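Local coordinates for protein type I modular polyketide synthase (Streptomyces albus subsp. albus, PDB 6IYR) that probably transfers an extender acyl group from a malonyl-CoA-type thioester to an acyl carrier protein during assembly of the salinomycin polyketide, at residues A[41-46]-A[73-78]; A[247-252]-A[318-323]; A[382-387]-A[408-413]; A[419-424]-A[435-440]. One frame throughout, in Å; residues are numbered along the deposited sequence.

Interaction 1. Residues A[41-46]-A[73-78]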
loop_
_atom_site.group_PDB
_atom_site.type_symbol
_atom_site.label_atom_id
_atom_site.label_comp_id
_atom_site.label_asym_id
_atom_site.label_seq_id
_atom_site.Cartn_x
_atom_site.Cartn_y
_atom_site.Cartn_z
ATOM N N ILE A 41 12.586 -10.566 -16.864
ATOM C CA ILE A 41 11.480 -11.248 -17.510
ATOM C C ILE A 41 10.923 -12.386 -16.632
ATOM O O ILE A 41 11.673 -13.164 -16.057
ATOM C CB ILE A 41 11.938 -11.794 -18.870
ATOM C CG1 ILE A 41 12.270 -10.634 -19.801
ATOM C CG2 ILE A 41 10.863 -12.636 -19.520
ATOM C CD1 ILE A 41 13.254 -11.020 -20.884
ATOM N N PRO A 42 9.591 -12.471 -16.522
ATOM C CA PRO A 42 8.986 -13.481 -15.677
ATOM C C PRO A 42 8.696 -14.744 -16.469
ATOM O O PRO A 42 8.131 -14.658 -17.557
ATOM C CB PRO A 42 7.662 -12.825 -15.251
ATOM C CG PRO A 42 7.315 -11.947 -16.394
ATOM C CD PRO A 42 8.628 -11.416 -16.885
ATOM N N TRP A 43 9.037 -15.906 -15.909
ATOM C CA TRP A 43 8.519 -17.145 -16.436
ATOM C C TRP A 43 7.630 -17.701 -15.376
ATOM O O TRP A 43 8.054 -17.825 -14.214
ATOM C CB TRP A 43 9.646 -18.154 -16.703
ATOM C CG TRP A 43 10.546 -17.835 -17.859
ATOM C CD1 TRP A 43 10.526 -16.731 -18.651
ATOM C CD2 TRP A 43 11.651 -18.642 -18.316
ATOM N NE1 TRP A 43 11.553 -16.803 -19.598
ATOM C CE2 TRP A 43 12.262 -17.961 -19.384
ATOM C CE3 TRP A 43 12.161 -19.884 -17.929
ATOM C CZ2 TRP A 43 13.367 -18.480 -20.059
ATOM C CZ3 TRP A 43 13.288 -20.380 -18.578
ATOM C CH2 TRP A 43 13.877 -19.677 -19.621
ATOM N N THR A 44 6.428 -18.103 -15.777
ATOM C CA THR A 44 5.459 -18.623 -14.851
ATOM C C THR A 44 5.283 -20.115 -15.063
ATOM O O THR A 44 5.371 -20.610 -16.162
ATOM C CB THR A 44 4.092 -17.908 -14.998
ATOM O OG1 THR A 44 3.578 -18.088 -16.312
ATOM C CG2 THR A 44 4.257 -16.442 -14.750
ATOM N N VAL A 45 5.101 -20.838 -13.984
ATOM C CA VAL A 45 4.738 -22.212 -14.089
ATOM C C VAL A 45 3.701 -22.525 -13.011
ATOM O O VAL A 45 3.616 -21.808 -12.006
ATOM C CB VAL A 45 6.001 -23.071 -13.923
ATOM C CG1 VAL A 45 6.548 -22.951 -12.515
ATOM C CG2 VAL A 45 5.703 -24.513 -14.279
ATOM N N SER A 46 2.862 -23.537 -13.238
ATOM C CA SER A 46 1.957 -24.001 -12.193
ATOM C C SER A 46 1.714 -25.499 -12.267
ATOM O O SER A 46 1.874 -26.103 -13.308
ATOM C CB SER A 46 0.627 -23.288 -12.325
ATOM O OG SER A 46 0.212 -23.327 -13.662
ATOM N N ALA A 73 11.886 -13.831 -23.686
ATOM C CA ALA A 73 10.550 -13.322 -24.016
ATOM C C ALA A 73 9.694 -14.356 -24.728
ATOM O O ALA A 73 8.522 -14.566 -24.369
ATOM C CB ALA A 73 10.665 -12.064 -24.850
ATOM N N ASP A 74 10.309 -15.142 -25.607
ATOM C CA ASP A 74 9.572 -16.199 -26.305
ATOM C C ASP A 74 9.139 -17.279 -25.332
ATOM O O ASP A 74 8.060 -17.854 -25.450
ATOM C CB ASP A 74 10.437 -16.848 -27.398
ATOM C CG ASP A 74 10.838 -15.872 -28.502
ATOM O OD1 ASP A 74 10.281 -14.759 -28.520
ATOM O OD2 ASP A 74 11.746 -16.194 -29.311
ATOM N N VAL A 75 10.042 -17.651 -24.434
ATOM C CA VAL A 75 9.709 -18.660 -23.438
ATOM C C VAL A 75 8.533 -18.191 -22.561
ATOM O O VAL A 75 7.645 -18.997 -22.223
ATOM C CB VAL A 75 10.928 -18.992 -22.544
ATOM C CG1 VAL A 75 10.526 -19.924 -21.408
ATOM C CG2 VAL A 75 12.027 -19.624 -23.382
ATOM N N ALA A 76 8.605 -16.944 -22.082
ATOM C CA ALA A 76 7.576 -16.435 -21.157
ATOM C C ALA A 76 6.210 -16.464 -21.834
ATOM O O ALA A 76 5.262 -17.022 -21.290
ATOM C CB ALA A 76 7.892 -15.031 -20.725
ATOM N N ALA A 77 6.161 -15.940 -23.061
ATOM C CA ALA A 77 4.972 -16.023 -23.920
ATOM C C ALA A 77 4.405 -17.438 -23.924
ATOM O O ALA A 77 3.217 -17.672 -23.656
ATOM C CB ALA A 77 5.348 -15.605 -25.346
ATOM N N ALA A 78 5.293 -18.393 -24.163
ATOM C CA ALA A 78 4.898 -19.763 -24.340
ATOM C C ALA A 78 4.344 -20.338 -23.062
ATOM O O ALA A 78 3.562 -21.272 -23.091
ATOM C CB ALA A 78 6.097 -20.561 -24.778
HETATM O O HOH W 1 5.507 -17.019 -18.257
#
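Trp43 and Val75 meet where edge strand 41-47 of a three-stranded antiparallel sheet is covered by helix 72-79, an alpha/beta layer consistent with the ketosynthase-to-acyltransferase linker domain of modular synthases. Strand and helix run roughly the same way, their axes 7.4 Å apart at an angle of 32°. The CH-pi contact is well defined: Val75 CG1 stands 3.4 Å from the centroid of the six-membered ring of Trp43, only 15° off the ring normal. CG1 reaches over the face because it lies anti to the backbone N of Val75 (chi1 173°). The same indole stacks with Phe100, and its NE1 is hydrogen-bonded to Pro72 O at the start of the helix, which fixes the rotation of the ring.

Apolar packing centres on the small Ala76, whose CB sits 4.0 Å from Ile41 CG2 and 3.8 Å from Trp43 CD1. The methyl also presses against the strand backbone, with Ala76 CB 3.2 Å from Pro42 O; the short residue lets the helix come this near.

Polar linkage runs through solvent. One water accepts from Thr44 N at 2.9 Å and donates to Ala76 O at 3.0 Å, joining a strand N-H to a helix carbonyl.

Interaction 2. Residues A[247-252]-A[318-323]. With PO4 (phosphate ion), chain B.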
loop_
_atom_site.group_PDB
_atom_site.type_symbol
_atom_site.label_atom_id
_atom_site.label_comp_id
_atom_site.label_asym_id
_atom_site.label_seq_id
_atom_site.Cartn_x
_atom_site.Cartn_y
_atom_site.Cartn_z
ATOM N N LYS A 247 -1.557 21.355 4.430
ATOM C CA LYS A 247 -1.175 22.690 4.835
ATOM C C LYS A 247 -1.773 23.062 6.192
ATOM O O LYS A 247 -1.136 23.726 6.974
ATOM C CB LYS A 247 -1.607 23.726 3.815
ATOM C CG LYS A 247 -0.753 23.709 2.569
ATOM C CD LYS A 247 -0.828 25.032 1.855
ATOM C CE LYS A 247 -1.114 24.835 0.395
ATOM N NZ LYS A 247 0.139 24.389 -0.256
ATOM N N ALA A 248 -3.040 22.736 6.416
ATOM C CA ALA A 248 -3.693 23.129 7.676
ATOM C C ALA A 248 -2.949 22.487 8.835
ATOM O O ALA A 248 -2.693 23.129 9.868
ATOM C CB ALA A 248 -5.151 22.704 7.671
ATOM N N LEU A 249 -2.521 21.243 8.622
ATOM C CA LEU A 249 -1.727 20.501 9.591
ATOM C C LEU A 249 -0.404 21.124 10.013
ATOM O O LEU A 249 0.193 20.719 11.004
ATOM C CB LEU A 249 -1.391 19.104 9.051
ATOM C CG LEU A 249 -2.366 17.991 9.421
ATOM C CD1 LEU A 249 -1.934 16.658 8.828
ATOM C CD2 LEU A 249 -2.566 17.863 10.923
ATOM N N LEU A 250 0.124 22.000 9.188
ATOM C CA LEU A 250 1.282 22.773 9.565
ATOM C C LEU A 250 1.127 23.385 10.948
ATOM O O LEU A 250 2.113 23.535 11.677
ATOM C CB LEU A 250 1.474 23.886 8.566
ATOM C CG LEU A 250 2.459 23.774 7.412
ATOM C CD1 LEU A 250 3.237 22.502 7.349
ATOM C CD2 LEU A 250 1.894 24.208 6.080
ATOM N N ALA A 251 -0.101 23.701 11.339
ATOM C CA ALA A 251 -0.316 24.398 12.607
ATOM C C ALA A 251 -0.185 23.442 13.754
ATOM O O ALA A 251 -0.226 23.870 14.893
ATOM C CB ALA A 251 -1.706 25.025 12.632
ATOM N N LEU A 252 -0.178 22.140 13.480
ATOM C CA LEU A 252 -0.022 21.152 14.549
ATOM C C LEU A 252 1.371 20.578 14.681
ATOM O O LEU A 252 1.673 19.873 15.665
ATOM C CB LEU A 252 -1.013 19.999 14.404
ATOM C CG LEU A 252 -2.497 20.324 14.512
ATOM C CD1 LEU A 252 -3.234 19.026 14.797
ATOM C CD2 LEU A 252 -2.794 21.367 15.556
ATOM N N VAL A 318 6.792 11.122 13.893
ATOM C CA VAL A 318 5.934 12.186 13.372
ATOM C C VAL A 318 5.910 13.200 14.474
ATOM O O VAL A 318 6.115 12.850 15.638
ATOM C CB VAL A 318 4.476 11.743 13.142
ATOM C CG1 VAL A 318 4.360 10.840 11.935
ATOM C CG2 VAL A 318 3.919 11.049 14.378
ATOM N N ASP A 319 5.610 14.450 14.161
ATOM C CA ASP A 319 5.594 15.431 15.228
ATOM C C ASP A 319 4.255 16.124 15.315
ATOM O O ASP A 319 4.190 17.263 15.773
ATOM C CB ASP A 319 6.713 16.458 15.033
ATOM C CG ASP A 319 6.584 17.188 13.717
ATOM O OD1 ASP A 319 5.488 17.093 13.103
ATOM O OD2 ASP A 319 7.505 17.954 13.371
ATOM N N TYR A 320 3.186 15.435 14.921
ATOM C CA TYR A 320 1.846 15.976 15.131
ATOM C C TYR A 320 0.980 14.877 15.643
ATOM O O TYR A 320 1.304 13.701 15.498
ATOM C CB TYR A 320 1.250 16.565 13.858
ATOM C CG TYR A 320 1.172 15.600 12.713
ATOM C CD1 TYR A 320 2.261 15.408 11.864
ATOM C CD2 TYR A 320 0.035 14.818 12.502
ATOM C CE1 TYR A 320 2.260 14.396 10.902
ATOM C CE2 TYR A 320 -0.025 13.906 11.439
ATOM C CZ TYR A 320 1.098 13.697 10.646
ATOM O OH TYR A 320 1.096 12.731 9.662
ATOM N N ALA A 321 -0.028 15.289 16.394
ATOM C CA ALA A 321 -1.018 14.413 16.980
ATOM C C ALA A 321 -2.370 14.601 16.256
ATOM O O ALA A 321 -3.283 15.287 16.742
ATOM C CB ALA A 321 -1.170 14.724 18.456
ATOM N N SER A 322 -2.539 13.906 15.145
ATOM C CA SER A 322 -3.871 13.811 14.507
ATOM C C SER A 322 -4.719 12.700 15.135
ATOM O O SER A 322 -4.280 11.964 16.034
ATOM C CB SER A 322 -3.704 13.565 13.016
ATOM O OG SER A 322 -2.990 12.370 12.840
ATOM N N HIS A 323 -5.990 12.707 14.786
ATOM C CA HIS A 323 -6.924 11.701 15.239
ATOM C C HIS A 323 -7.196 11.870 16.728
ATOM O O HIS A 323 -7.501 10.910 17.422
ATOM C CB HIS A 323 -6.423 10.295 14.883
ATOM C CG HIS A 323 -6.168 10.129 13.418
ATOM N ND1 HIS A 323 -7.184 10.128 12.485
ATOM C CD2 HIS A 323 -5.017 10.170 12.713
ATOM C CE1 HIS A 323 -6.670 10.240 11.274
ATOM N NE2 HIS A 323 -5.356 10.224 11.382
HETATM P P PO4 B . -2.106 11.312 9.018
HETATM O O1 PO4 B . -0.718 10.704 8.963
HETATM O O2 PO4 B . -2.263 12.839 9.125
HETATM O O3 PO4 B . -2.721 10.858 7.704
HETATM O O4 PO4 B . -2.722 10.762 10.276
HETATM O O HOH W 2 0.311 18.041 17.042
#
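Leu252 and Leu249 pack against Tyr320 at the backbone end and the ring side respectively, and this is the close-packed half of the contact. Leu252 CB lies 4.1 Å from Tyr320 CB, root against root, while Leu249 CD1 comes within 4.2 Å of Tyr320 CE2 on the ring. The tyrosine CG is wedged between its own backbone N and carbonyl carbon (chi1 57°), a setting that aims the ring past both leucines toward a bound phosphate, probably from the crystallisation liquor.

The other half is looser and wet. Asp319 is exposed and only grazes the turn, and a water spans the gap, donating to Leu252 O at 2.7 Å and accepting from Ala321 N at 2.8 Å.

Tyr320 to His323 spell Tyr-Ala-Ser-His, the sequence that in related acyltransferases accompanies methylmalonyl-CoA selectivity. Three of its side chains turn to the phosphate: Tyr320 OH is 2.8 Å from phosphate O1, Ser322 OG donates to phosphate O4 at 3.0 Å, and His323 NE2 meets phosphate O4 at 2.9 Å at the ring edge, with a bent N-H...O angle of 138°. Gln221 N and Arg245 NH1 also hydrogen-bond the phosphate. His323 NE2 is also hydrogen-bonded to Ser220 OG, in a Gly-x-Ser-x-Gly sequence that is probably the nucleophile elbow, consistent with the Ser-His pair of this family.

The contact thus joins the turn following helix 235-248 to the loop between strand 313-316 and helix 331-337, with Gln192 of helix 188-208 touching both Leu249 and Tyr320.

Interaction 3. Residues A[382-387]-A[408-413]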
loop_
_atom_site.group_PDB
_atom_site.type_symbol
_atom_site.label_atom_id
_atom_site.label_comp_id
_atom_site.label_asym_id
_atom_site.label_seq_id
_atom_site.Cartn_x
_atom_site.Cartn_y
_atom_site.Cartn_z
ATOM N N ALA A 382 -12.224 -2.681 9.489
ATOM C CA ALA A 382 -12.430 -2.766 8.073
ATOM C C ALA A 382 -11.885 -4.072 7.529
ATOM O O ALA A 382 -12.529 -4.732 6.748
ATOM C CB ALA A 382 -11.765 -1.606 7.391
ATOM N N VAL A 383 -10.706 -4.461 7.986
ATOM C CA VAL A 383 -10.108 -5.689 7.522
ATOM C C VAL A 383 -10.972 -6.888 7.896
ATOM O O VAL A 383 -11.183 -7.766 7.091
ATOM C CB VAL A 383 -8.672 -5.869 8.038
ATOM C CG1 VAL A 383 -8.163 -7.254 7.700
ATOM C CG2 VAL A 383 -7.762 -4.812 7.456
ATOM N N ARG A 384 -11.497 -6.883 9.108
ATOM C CA ARG A 384 -12.350 -7.956 9.569
ATOM C C ARG A 384 -13.606 -8.027 8.713
ATOM O O ARG A 384 -14.048 -9.087 8.365
ATOM C CB ARG A 384 -12.689 -7.785 11.040
ATOM C CG ARG A 384 -11.578 -8.229 11.971
ATOM C CD ARG A 384 -11.933 -8.022 13.422
ATOM N NE ARG A 384 -10.854 -8.448 14.296
ATOM C CZ ARG A 384 -10.762 -9.659 14.812
ATOM N NH1 ARG A 384 -9.752 -9.976 15.592
ATOM N NH2 ARG A 384 -11.688 -10.554 14.545
ATOM N N THR A 385 -14.161 -6.881 8.376
ATOM C CA THR A 385 -15.328 -6.823 7.520
ATOM C C THR A 385 -15.034 -7.484 6.172
ATOM O O THR A 385 -15.815 -8.314 5.698
ATOM C CB THR A 385 -15.729 -5.372 7.322
ATOM O OG1 THR A 385 -16.287 -4.924 8.552
ATOM C CG2 THR A 385 -16.766 -5.197 6.230
ATOM N N LEU A 386 -13.873 -7.176 5.593
ATOM C CA LEU A 386 -13.540 -7.707 4.273
ATOM C C LEU A 386 -13.245 -9.205 4.292
ATOM O O LEU A 386 -13.672 -9.956 3.410
ATOM C CB LEU A 386 -12.395 -6.924 3.637
ATOM C CG LEU A 386 -12.803 -5.480 3.411
ATOM C CD1 LEU A 386 -11.653 -4.586 3.025
ATOM C CD2 LEU A 386 -13.847 -5.388 2.323
ATOM N N LEU A 387 -12.613 -9.636 5.359
ATOM C CA LEU A 387 -12.306 -11.026 5.559
ATOM C C LEU A 387 -13.603 -11.804 5.641
ATOM O O LEU A 387 -13.757 -12.841 4.998
ATOM C CB LEU A 387 -11.539 -11.180 6.856
ATOM C CG LEU A 387 -10.052 -11.503 6.772
ATOM C CD1 LEU A 387 -9.370 -11.295 5.425
ATOM C CD2 LEU A 387 -9.316 -10.886 7.929
ATOM N N GLN A 408 -1.759 -8.801 8.515
ATOM C CA GLN A 408 -1.371 -10.187 8.776
ATOM C C GLN A 408 -1.765 -10.630 10.175
ATOM O O GLN A 408 -2.269 -11.751 10.373
ATOM C CB GLN A 408 0.150 -10.342 8.608
ATOM C CG GLN A 408 0.617 -11.790 8.693
ATOM C CD GLN A 408 0.071 -12.643 7.555
ATOM O OE1 GLN A 408 -0.802 -13.499 7.755
ATOM N NE2 GLN A 408 0.487 -12.329 6.352
ATOM N N GLU A 409 -1.656 -9.712 11.131
ATOM C CA GLU A 409 -2.062 -9.997 12.503
ATOM C C GLU A 409 -3.568 -10.247 12.594
ATOM O O GLU A 409 -4.030 -11.105 13.358
ATOM C CB GLU A 409 -1.642 -8.819 13.411
ATOM C CG GLU A 409 -1.958 -8.984 14.894
ATOM C CD GLU A 409 -1.456 -7.809 15.743
ATOM O OE1 GLU A 409 -2.186 -6.809 15.941
ATOM O OE2 GLU A 409 -0.344 -7.919 16.270
ATOM N N THR A 410 -4.375 -9.497 11.842
ATOM C CA THR A 410 -5.804 -9.766 11.913
ATOM C C THR A 410 -6.231 -11.013 11.131
ATOM O O THR A 410 -7.064 -11.782 11.614
ATOM C CB THR A 410 -6.718 -8.564 11.634
ATOM O OG1 THR A 410 -7.563 -8.818 10.515
ATOM C CG2 THR A 410 -5.974 -7.317 11.512
ATOM N N ILE A 411 -5.619 -11.234 9.974
ATOM C CA ILE A 411 -5.775 -12.500 9.231
ATOM C C ILE A 411 -5.479 -13.661 10.155
ATOM O O ILE A 411 -6.240 -14.622 10.213
ATOM C CB ILE A 411 -4.797 -12.587 8.031
ATOM C CG1 ILE A 411 -5.179 -11.563 6.986
ATOM C CG2 ILE A 411 -4.765 -14.001 7.427
ATOM C CD1 ILE A 411 -4.270 -11.503 5.789
ATOM N N ASP A 412 -4.359 -13.600 10.860
ATOM C CA ASP A 412 -3.971 -14.712 11.723
ATOM C C ASP A 412 -4.971 -14.926 12.837
ATOM O O ASP A 412 -5.199 -16.050 13.251
ATOM C CB ASP A 412 -2.571 -14.512 12.336
ATOM C CG ASP A 412 -1.447 -14.641 11.305
ATOM O OD1 ASP A 412 -1.738 -15.026 10.168
ATOM O OD2 ASP A 412 -0.297 -14.212 11.582
ATOM N N ALA A 413 -5.487 -13.861 13.420
ATOM C CA ALA A 413 -6.345 -14.049 14.573
ATOM C C ALA A 413 -7.705 -14.543 14.102
ATOM O O ALA A 413 -8.411 -15.211 14.820
ATOM C CB ALA A 413 -6.490 -12.752 15.343
#
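Thr410 points into the angle between Val383 and Leu387, and this three-way meeting forms the heart of a helix-helix contact beside the parallel sheet of the acyltransferase core. Helix 404-414 is the connection of a beta-alpha-beta crossover between the neighbouring parallel strands 393-396 and 419-421; helix 379-388 leads into the first of those strands. The two short axes approach to 10.0 Å with a signed crossing angle of -49°, and contact is limited to Val383, Arg384 and Leu387 against Thr410, Ile411 and Ala413.

Val383 sends its CG1 branch, anti to the backbone N (chi1 172°), across to Thr410 OG1 at 3.3 Å. Leu387 comes in from the next turn, its CD2 methyl 3.7 Å from the same oxygen. Thr410 OG1 is buried between these methyls and has no hydrogen-bonding partner in the model. The torsion that puts it there (chi1 120°) lies midway between staggered positions, so the placement of this hydroxyl deserves caution.

The same Leu387 CD2 methyl also reaches Ile411, 4.1 Å from its CA and 4.3 Å from its CG1, while Phe394 of the sheet touches Leu387 as well. At the outer margin Arg384, extended beyond CG, reaches out nearly perpendicular to its own helix. Its charge is paired within that helix, NE forming a salt bridge with Glu380 OE2, and what it offers across the contact is mainly bulk: Arg384 NH1 stops 4.3 Å from Ala413 CB, which meets the guanidinium obliquely.

Interaction 4. Residues A[419-424]-A[435-440]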
loop_
_atom_site.group_PDB
_atom_site.type_symbol
_atom_site.label_atom_id
_atom_site.label_comp_id
_atom_site.label_asym_id
_atom_site.label_seq_id
_atom_site.Cartn_x
_atom_site.Cartn_y
_atom_site.Cartn_z
ATOM N N VAL A 419 -4.029 -13.421 2.116
ATOM C CA VAL A 419 -2.662 -12.957 2.119
ATOM C C VAL A 419 -2.559 -11.437 2.021
ATOM O O VAL A 419 -3.461 -10.784 1.546
ATOM C CB VAL A 419 -1.858 -13.589 0.969
ATOM C CG1 VAL A 419 -1.795 -15.086 1.130
ATOM C CG2 VAL A 419 -2.471 -13.241 -0.368
ATOM N N THR A 420 -1.452 -10.900 2.506
ATOM C CA THR A 420 -1.171 -9.484 2.455
ATOM C C THR A 420 0.161 -9.254 1.823
ATOM O O THR A 420 1.092 -9.989 2.080
ATOM C CB THR A 420 -0.958 -8.862 3.834
ATOM O OG1 THR A 420 -1.505 -9.691 4.849
ATOM C CG2 THR A 420 -1.537 -7.496 3.880
ATOM N N GLN A 421 0.255 -8.208 1.027
ATOM C CA GLN A 421 1.499 -7.855 0.417
ATOM C C GLN A 421 1.597 -6.389 0.046
ATOM O O GLN A 421 0.621 -5.689 -0.008
ATOM C CB GLN A 421 1.762 -8.715 -0.790
ATOM C CG GLN A 421 0.948 -8.359 -1.991
ATOM C CD GLN A 421 1.594 -8.895 -3.220
ATOM O OE1 GLN A 421 2.375 -8.215 -3.850
ATOM N NE2 GLN A 421 1.311 -10.128 -3.538
ATOM N N GLY A 422 2.822 -5.946 -0.150
ATOM C CA GLY A 422 3.122 -4.600 -0.555
ATOM C C GLY A 422 3.400 -4.475 -2.033
ATOM O O GLY A 422 3.153 -5.371 -2.820
ATOM N N THR A 423 3.886 -3.307 -2.390
ATOM C CA THR A 423 4.286 -2.983 -3.735
ATOM C C THR A 423 5.783 -2.748 -3.829
ATOM O O THR A 423 6.512 -3.599 -4.341
ATOM C CB THR A 423 3.490 -1.800 -4.302
ATOM O OG1 THR A 423 2.111 -2.136 -4.300
ATOM C CG2 THR A 423 3.846 -1.524 -5.718
ATOM N N LEU A 424 6.245 -1.601 -3.347
ATOM C CA LEU A 424 7.643 -1.310 -3.336
ATOM C C LEU A 424 8.198 -1.400 -1.947
ATOM O O LEU A 424 7.460 -1.523 -0.963
ATOM C CB LEU A 424 7.864 0.050 -3.905
ATOM C CG LEU A 424 7.254 0.326 -5.285
ATOM C CD1 LEU A 424 7.601 1.761 -5.646
ATOM C CD2 LEU A 424 7.775 -0.575 -6.405
ATOM N N LEU A 435 7.800 -6.117 -10.130
ATOM C CA LEU A 435 7.578 -7.420 -10.760
ATOM C C LEU A 435 7.536 -8.475 -9.728
ATOM O O LEU A 435 6.739 -9.423 -9.815
ATOM C CB LEU A 435 8.712 -7.785 -11.733
ATOM C CG LEU A 435 8.460 -7.528 -13.203
ATOM C CD1 LEU A 435 9.683 -7.960 -14.010
ATOM C CD2 LEU A 435 7.219 -8.270 -13.672
ATOM N N THR A 436 8.430 -8.413 -8.762
ATOM C CA THR A 436 8.376 -9.452 -7.770
ATOM C C THR A 436 7.132 -9.386 -6.880
ATOM O O THR A 436 6.530 -10.423 -6.547
ATOM C CB THR A 436 9.705 -9.742 -7.033
ATOM O OG1 THR A 436 9.487 -9.905 -5.641
ATOM C CG2 THR A 436 10.777 -8.780 -7.316
ATOM N N SER A 437 6.602 -8.184 -6.703
ATOM C CA SER A 437 5.295 -8.043 -6.050
ATOM C C SER A 437 4.154 -8.619 -6.871
ATOM O O SER A 437 3.330 -9.320 -6.325
ATOM C CB SER A 437 5.031 -6.585 -5.692
ATOM O OG SER A 437 5.927 -6.203 -4.646
ATOM N N LEU A 438 4.096 -8.302 -8.161
ATOM C CA LEU A 438 3.149 -8.947 -9.046
ATOM C C LEU A 438 3.252 -10.486 -8.997
ATOM O O LEU A 438 2.239 -11.175 -9.003
ATOM C CB LEU A 438 3.352 -8.487 -10.476
ATOM C CG LEU A 438 3.183 -7.006 -10.741
ATOM C CD1 LEU A 438 3.710 -6.712 -12.135
ATOM C CD2 LEU A 438 1.715 -6.608 -10.656
ATOM N N ALA A 439 4.468 -11.024 -8.942
ATOM C CA ALA A 439 4.649 -12.480 -8.888
ATOM C C ALA A 439 4.058 -13.088 -7.647
ATOM O O ALA A 439 3.418 -14.136 -7.711
ATOM C CB ALA A 439 6.130 -12.826 -8.949
ATOM N N GLU A 440 4.386 -12.524 -6.492
ATOM C CA GLU A 440 3.801 -13.001 -5.237
ATOM C C GLU A 440 2.302 -13.013 -5.343
ATOM O O GLU A 440 1.633 -13.947 -4.893
ATOM C CB GLU A 440 4.140 -12.098 -4.068
ATOM C CG GLU A 440 5.587 -12.105 -3.678
ATOM C CD GLU A 440 5.921 -10.932 -2.794
ATOM O OE1 GLU A 440 5.093 -10.621 -1.899
ATOM O OE2 GLU A 440 6.975 -10.307 -3.044
#
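Ser437 and Thr423 make the one clearly defined polar link here: Ser437 OG donates to Thr423 O at 2.7 Å. The C=O...O angle of 126° and a donor tilted just 17° from the carbonyl plane mark a good approach. OG beside its own backbone N (chi1 -69°) is what turns the hydroxyl toward the loop. Thr423 uses its side chain elsewhere, OG1 being bonded to Glu396 O and to Trp206 NE1.

Side-chain packing centres on Gln421, which leaves the strand end and lays its amide over the helix between Ser437 and Glu440. Gln421 CD is 3.6 Å from Ser437 O, and Gln421 CB is 4.0 Å from Glu440 OE1. The amide plane and the Glu440 carboxylate plane are turned only 23° from each other. Which amide atom faces which neighbour is doubtful, since the group is probably turned over in the model.

Trp206 of helix 188-208 packs on both Gln421 and Ser437 and closes the contact from that helix. The arrangement is that of an edge strand of the parallel sheet, 419-421, running through a loop into helix 431-443, as in the alpha/beta core of the acyltransferase fold.

In the fold
Interactions 3 and 4 are directly coupled: helix 404-414 and strand 419-421 follow each other in the chain, and Ile411 CD1 lies 3.4 Å from Thr420 OG1, though the two centres are 18 Å apart. Interaction 2 is the one at the phosphate and the probable catalytic pair; it stands clear of this unit, with nearest atoms about 13 Å from interaction 3 and about 18 Å from interaction 4. Interaction 1 belongs to the separate antiparallel sheet, its centre 48 Å from that of interaction 2 and on the opposite side of the chain's centre. Its nearest atoms come within about 5 Å of interaction 4 without touching, and Trp450 contacts both Pro42 and Leu435.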